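Long-range contact in phosphatidylinositol-specific phospholipase C (Listeria monocytogenes, PDB 2PLC), which belongs to the phosphatidylinositol-specific phospholipase C family, whose X domain is built on a TIM-barrel-type fold: residues A[4-16]-A[91-103]. Sequence-based numbering, arbitrary orientation.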
loop_
_atom_site.group_PDB
_atom_site.type_symbol
_atom_site.label_atom_id
_atom_site.label_comp_id
_atom_site.label_asym_id
_atom_site.label_seq_id
_atom_site.Cartn_x
_atom_site.Cartn_y
_atom_site.Cartn_z
ATOM N N LYS A 4 -12.688 7.107 -8.119
ATOM C CA LYS A 4 -13.421 6.288 -7.159
ATOM C C LYS A 4 -13.633 4.848 -7.649
ATOM O O LYS A 4 -13.764 3.925 -6.843
ATOM C CB LYS A 4 -14.759 6.952 -6.836
ATOM C CG LYS A 4 -15.514 6.321 -5.686
ATOM C CD LYS A 4 -16.682 7.192 -5.258
ATOM C CE LYS A 4 -17.708 7.352 -6.371
ATOM N NZ LYS A 4 -18.796 8.295 -5.984
ATOM N N GLN A 5 -13.641 4.661 -8.969
ATOM C CA GLN A 5 -13.836 3.338 -9.560
ATOM C C GLN A 5 -12.964 3.123 -10.790
ATOM O O GLN A 5 -13.415 2.547 -11.776
ATOM C CB GLN A 5 -15.304 3.142 -9.950
ATOM C CG GLN A 5 -16.287 3.285 -8.798
ATOM C CD GLN A 5 -17.703 2.910 -9.180
ATOM O OE1 GLN A 5 -18.107 3.050 -10.335
ATOM N NE2 GLN A 5 -18.467 2.420 -8.207
ATOM N N TRP A 6 -11.705 3.550 -10.722
ATOM C CA TRP A 6 -10.800 3.411 -11.862
ATOM C C TRP A 6 -10.436 1.981 -12.250
ATOM O O TRP A 6 -10.309 1.685 -13.437
ATOM C CB TRP A 6 -9.534 4.256 -11.675
ATOM C CG TRP A 6 -8.587 3.805 -10.577
ATOM C CD1 TRP A 6 -8.637 4.150 -9.251
ATOM C CD2 TRP A 6 -7.398 3.013 -10.737
ATOM N NE1 TRP A 6 -7.547 3.635 -8.583
ATOM C CE2 TRP A 6 -6.772 2.935 -9.469
ATOM C CE3 TRP A 6 -6.797 2.369 -11.829
ATOM C CZ2 TRP A 6 -5.577 2.238 -9.266
ATOM C CZ3 TRP A 6 -5.610 1.678 -11.627
ATOM C CH2 TRP A 6 -5.010 1.619 -10.353
ATOM N N MET A 7 -10.294 1.092 -11.269
ATOM C CA MET A 7 -9.935 -0.301 -11.554
ATOM C C MET A 7 -11.049 -1.105 -12.221
ATOM O O MET A 7 -10.782 -2.088 -12.910
ATOM C CB MET A 7 -9.476 -1.025 -10.284
ATOM C CG MET A 7 -8.239 -0.425 -9.641
ATOM S SD MET A 7 -7.675 -1.396 -8.258
ATOM C CE MET A 7 -6.099 -1.942 -8.835
ATOM N N SER A 8 -12.294 -0.692 -12.011
ATOM C CA SER A 8 -13.441 -1.381 -12.594
ATOM C C SER A 8 -13.417 -1.290 -14.118
ATOM O O SER A 8 -13.961 -2.153 -14.805
ATOM C CB SER A 8 -14.744 -0.778 -12.070
ATOM O OG SER A 8 -14.902 0.553 -12.519
ATOM N N ALA A 9 -12.779 -0.242 -14.633
ATOM C CA ALA A 9 -12.674 -0.014 -16.071
ATOM C C ALA A 9 -11.516 -0.774 -16.732
ATOM O O ALA A 9 -11.247 -0.597 -17.923
ATOM C CB ALA A 9 -12.558 1.477 -16.350
ATOM N N LEU A 10 -10.836 -1.615 -15.959
ATOM C CA LEU A 10 -9.718 -2.399 -16.473
ATOM C C LEU A 10 -10.189 -3.814 -16.784
ATOM O O LEU A 10 -11.185 -4.278 -16.229
ATOM C CB LEU A 10 -8.572 -2.437 -15.454
ATOM C CG LEU A 10 -7.775 -1.155 -15.187
ATOM C CD1 LEU A 10 -6.789 -1.391 -14.056
ATOM C CD2 LEU A 10 -7.049 -0.708 -16.447
ATOM N N PRO A 11 -9.482 -4.514 -17.685
ATOM C CA PRO A 11 -9.835 -5.884 -18.067
ATOM C C PRO A 11 -9.667 -6.875 -16.922
ATOM O O PRO A 11 -8.700 -6.793 -16.166
ATOM C CB PRO A 11 -8.839 -6.191 -19.188
ATOM C CG PRO A 11 -8.511 -4.844 -19.751
ATOM C CD PRO A 11 -8.370 -4.013 -18.511
ATOM N N ASP A 12 -10.605 -7.816 -16.810
ATOM C CA ASP A 12 -10.560 -8.853 -15.777
ATOM C C ASP A 12 -9.326 -9.736 -15.925
ATOM O O ASP A 12 -8.853 -10.335 -14.956
ATOM C CB ASP A 12 -11.802 -9.744 -15.857
ATOM C CG ASP A 12 -12.993 -9.155 -15.138
ATOM O OD1 ASP A 12 -13.314 -7.971 -15.364
ATOM O OD2 ASP A 12 -13.617 -9.885 -14.345
ATOM N N THR A 13 -8.813 -9.809 -17.148
ATOM C CA THR A 13 -7.648 -10.624 -17.466
ATOM C C THR A 13 -6.308 -9.970 -17.131
ATOM O O THR A 13 -5.279 -10.646 -17.120
ATOM C CB THR A 13 -7.651 -11.024 -18.959
ATOM O OG1 THR A 13 -7.646 -9.843 -19.772
ATOM C CG2 THR A 13 -8.890 -11.857 -19.292
ATOM N N THR A 14 -6.315 -8.662 -16.868
ATOM C CA THR A 14 -5.084 -7.943 -16.541
ATOM C C THR A 14 -4.518 -8.424 -15.215
ATOM O O THR A 14 -5.257 -8.606 -14.250
ATOM C CB THR A 14 -5.311 -6.423 -16.448
ATOM O OG1 THR A 14 -5.934 -5.959 -17.652
ATOM C CG2 THR A 14 -3.980 -5.697 -16.272
ATOM N N ASN A 15 -3.210 -8.663 -15.185
ATOM C CA ASN A 15 -2.550 -9.113 -13.965
ATOM C C ASN A 15 -2.230 -7.907 -13.084
ATOM O O ASN A 15 -2.000 -6.802 -13.575
ATOM C CB ASN A 15 -1.274 -9.887 -14.288
ATOM C CG ASN A 15 -0.713 -10.610 -13.079
ATOM O OD1 ASN A 15 0.136 -10.085 -12.367
ATOM N ND2 ASN A 15 -1.194 -11.820 -12.839
ATOM N N LEU A 16 -2.234 -8.122 -11.778
ATOM C CA LEU A 16 -1.960 -7.050 -10.837
ATOM C C LEU A 16 -0.556 -6.473 -11.020
ATOM O O LEU A 16 -0.337 -5.286 -10.795
ATOM C CB LEU A 16 -2.144 -7.562 -9.406
ATOM C CG LEU A 16 -2.980 -6.738 -8.425
ATOM C CD1 LEU A 16 -4.351 -6.431 -9.009
ATOM C CD2 LEU A 16 -3.129 -7.518 -7.134
ATOM N N GLN A 91 -16.511 -1.078 3.657
ATOM C CA GLN A 91 -17.620 -0.251 3.194
ATOM C C GLN A 91 -17.327 0.309 1.808
ATOM O O GLN A 91 -18.232 0.451 0.983
ATOM C CB GLN A 91 -17.900 0.890 4.175
ATOM C CG GLN A 91 -18.645 0.457 5.429
ATOM C CD GLN A 91 -19.980 -0.210 5.121
ATOM O OE1 GLN A 91 -20.918 0.439 4.652
ATOM N NE2 GLN A 91 -20.068 -1.510 5.378
ATOM N N PHE A 92 -16.057 0.619 1.553
ATOM C CA PHE A 92 -15.645 1.156 0.263
ATOM C C PHE A 92 -15.773 0.090 -0.819
ATOM O O PHE A 92 -16.264 0.362 -1.914
ATOM C CB PHE A 92 -14.201 1.653 0.321
ATOM C CG PHE A 92 -13.688 2.154 -0.996
ATOM C CD1 PHE A 92 -14.035 3.417 -1.452
ATOM C CD2 PHE A 92 -12.887 1.349 -1.800
ATOM C CE1 PHE A 92 -13.598 3.875 -2.688
ATOM C CE2 PHE A 92 -12.443 1.797 -3.043
ATOM C CZ PHE A 92 -12.801 3.062 -3.486
ATOM N N LEU A 93 -15.295 -1.113 -0.513
ATOM C CA LEU A 93 -15.358 -2.231 -1.451
ATOM C C LEU A 93 -16.784 -2.698 -1.712
ATOM O O LEU A 93 -17.057 -3.345 -2.727
ATOM C CB LEU A 93 -14.524 -3.399 -0.938
ATOM C CG LEU A 93 -13.020 -3.164 -0.976
ATOM C CD1 LEU A 93 -12.299 -4.319 -0.320
ATOM C CD2 LEU A 93 -12.579 -2.982 -2.420
ATOM N N LYS A 94 -17.682 -2.386 -0.780
ATOM C CA LYS A 94 -19.088 -2.754 -0.889
ATOM C C LYS A 94 -19.777 -1.785 -1.846
ATOM O O LYS A 94 -20.614 -2.180 -2.656
ATOM C CB LYS A 94 -19.747 -2.688 0.493
ATOM C CG LYS A 94 -21.199 -3.143 0.531
ATOM C CD LYS A 94 -21.820 -2.976 1.918
ATOM C CE LYS A 94 -21.156 -3.877 2.956
ATOM N NZ LYS A 94 -21.827 -3.796 4.291
ATOM N N LYS A 95 -19.380 -0.520 -1.763
ATOM C CA LYS A 95 -19.937 0.546 -2.587
ATOM C C LYS A 95 -19.364 0.513 -4.014
ATOM O O LYS A 95 -20.063 0.813 -4.983
ATOM C CB LYS A 95 -19.639 1.892 -1.924
ATOM C CG LYS A 95 -20.668 2.983 -2.179
ATOM C CD LYS A 95 -19.986 4.326 -2.410
ATOM C CE LYS A 95 -18.954 4.620 -1.336
ATOM N NZ LYS A 95 -17.772 5.321 -1.915
ATOM N N ASN A 96 -18.086 0.157 -4.127
ATOM C CA ASN A 96 -17.390 0.070 -5.414
ATOM C C ASN A 96 -16.790 -1.336 -5.469
ATOM O O ASN A 96 -15.585 -1.513 -5.294
ATOM C CB ASN A 96 -16.282 1.121 -5.470
ATOM C CG ASN A 96 -16.742 2.468 -4.962
ATOM O OD1 ASN A 96 -17.347 3.249 -5.694
ATOM N ND2 ASN A 96 -16.483 2.737 -3.687
ATOM N N PRO A 97 -17.633 -2.346 -5.755
ATOM C CA PRO A 97 -17.310 -3.774 -5.844
ATOM C C PRO A 97 -16.321 -4.302 -6.889
ATOM O O PRO A 97 -15.993 -5.488 -6.866
ATOM C CB PRO A 97 -18.686 -4.413 -5.995
ATOM C CG PRO A 97 -19.407 -3.411 -6.816
ATOM C CD PRO A 97 -19.037 -2.117 -6.143
ATOM N N LYS A 98 -15.853 -3.457 -7.802
ATOM C CA LYS A 98 -14.902 -3.926 -8.809
ATOM C C LYS A 98 -13.460 -3.538 -8.492
ATOM O O LYS A 98 -12.531 -3.997 -9.154
ATOM C CB LYS A 98 -15.293 -3.436 -10.207
ATOM C CG LYS A 98 -16.550 -4.085 -10.785
ATOM C CD LYS A 98 -16.357 -5.577 -11.014
ATOM C CE LYS A 98 -17.607 -6.218 -11.596
ATOM N NZ LYS A 98 -17.426 -7.681 -11.809
ATOM N N GLU A 99 -13.284 -2.706 -7.468
ATOM C CA GLU A 99 -11.960 -2.254 -7.053
ATOM C C GLU A 99 -11.288 -3.299 -6.177
ATOM O O GLU A 99 -11.944 -4.190 -5.648
ATOM C CB GLU A 99 -12.062 -0.945 -6.266
ATOM C CG GLU A 99 -12.802 0.172 -6.973
ATOM C CD GLU A 99 -12.208 0.512 -8.318
ATOM O OE1 GLU A 99 -11.059 0.991 -8.363
ATOM O OE2 GLU A 99 -12.897 0.315 -9.334
ATOM N N THR A 100 -9.968 -3.200 -6.059
ATOM C CA THR A 100 -9.188 -4.112 -5.231
ATOM C C THR A 100 -8.186 -3.291 -4.434
ATOM O O THR A 100 -7.656 -2.289 -4.917
ATOM C CB THR A 100 -8.447 -5.201 -6.057
ATOM O OG1 THR A 100 -7.511 -5.891 -5.213
ATOM C CG2 THR A 100 -7.709 -4.595 -7.228
ATOM N N ILE A 101 -7.949 -3.704 -3.197
ATOM C CA ILE A 101 -7.027 -2.988 -2.335
ATOM C C ILE A 101 -5.918 -3.895 -1.848
ATOM O O ILE A 101 -6.153 -5.042 -1.471
ATOM C CB ILE A 101 -7.780 -2.341 -1.145
ATOM C CG1 ILE A 101 -8.738 -1.278 -1.681
ATOM C CG2 ILE A 101 -6.806 -1.734 -0.139
ATOM C CD1 ILE A 101 -9.610 -0.653 -0.647
ATOM N N ILE A 102 -4.694 -3.396 -1.958
ATOM C CA ILE A 102 -3.524 -4.128 -1.509
ATOM C C ILE A 102 -3.203 -3.503 -0.163
ATOM O O ILE A 102 -3.052 -2.289 -0.061
ATOM C CB ILE A 102 -2.355 -3.954 -2.482
ATOM C CG1 ILE A 102 -2.798 -4.370 -3.888
ATOM C CG2 ILE A 102 -1.159 -4.785 -2.014
ATOM C CD1 ILE A 102 -1.811 -4.027 -4.965
ATOM N N MET A 103 -3.107 -4.335 0.867
ATOM C CA MET A 103 -2.863 -3.843 2.205
ATOM C C MET A 103 -1.716 -4.487 2.951
ATOM O O MET A 103 -1.698 -5.693 3.186
ATOM C CB MET A 103 -4.147 -3.980 3.027
ATOM C CG MET A 103 -4.005 -3.582 4.483
ATOM S SD MET A 103 -5.542 -3.813 5.377
ATOM C CE MET A 103 -5.093 -5.130 6.467
#
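Glu99 lays its carboxylate against the backbone of Gln5 to Ser8. Its chain bends at chi2 (-57°), which turns the carboxylate back onto that loop. Glu99 OE1 accepts from Met7 N at 3.0 Å through its syn lone pair. Glu99 OE2 takes Ser8 N at 2.9 Å, also on the syn side but 28° out of the carboxylate plane. Two successive backbone N-H groups thus hold both oxygens. OE1 also lies over one face of the Trp6 indole and has a salt bridge to Arg59. Met7 CG packs over the centre of the Trp6 ring.

Beyond CG, Met7 reaches Thr100. Met7 SD lies 3.4 Å from Thr100 CG2 and accepts a weak bond from Thr100 N. Farther along, Leu16 CD2 meets CD1 of Ile102, a residue of strand 101-107, at 4.3 Å.

Near the end of helix 82-95, Gln5 NE2 donates to Asn96 OD1 at 2.9 Å, in the carbonyl plane and on a lone pair. The two amide planes stand 87° apart. Asn96 ND2 bonds back to Phe92 O, so both ends of this amide are engaged.

The contact ties the loop before strand 20-24 to the turn joining helix 82-95 to strand 101-107. The two N-H groups and Arg59 would probably stabilise the buried Glu99 as a carboxylate and lower its pKa.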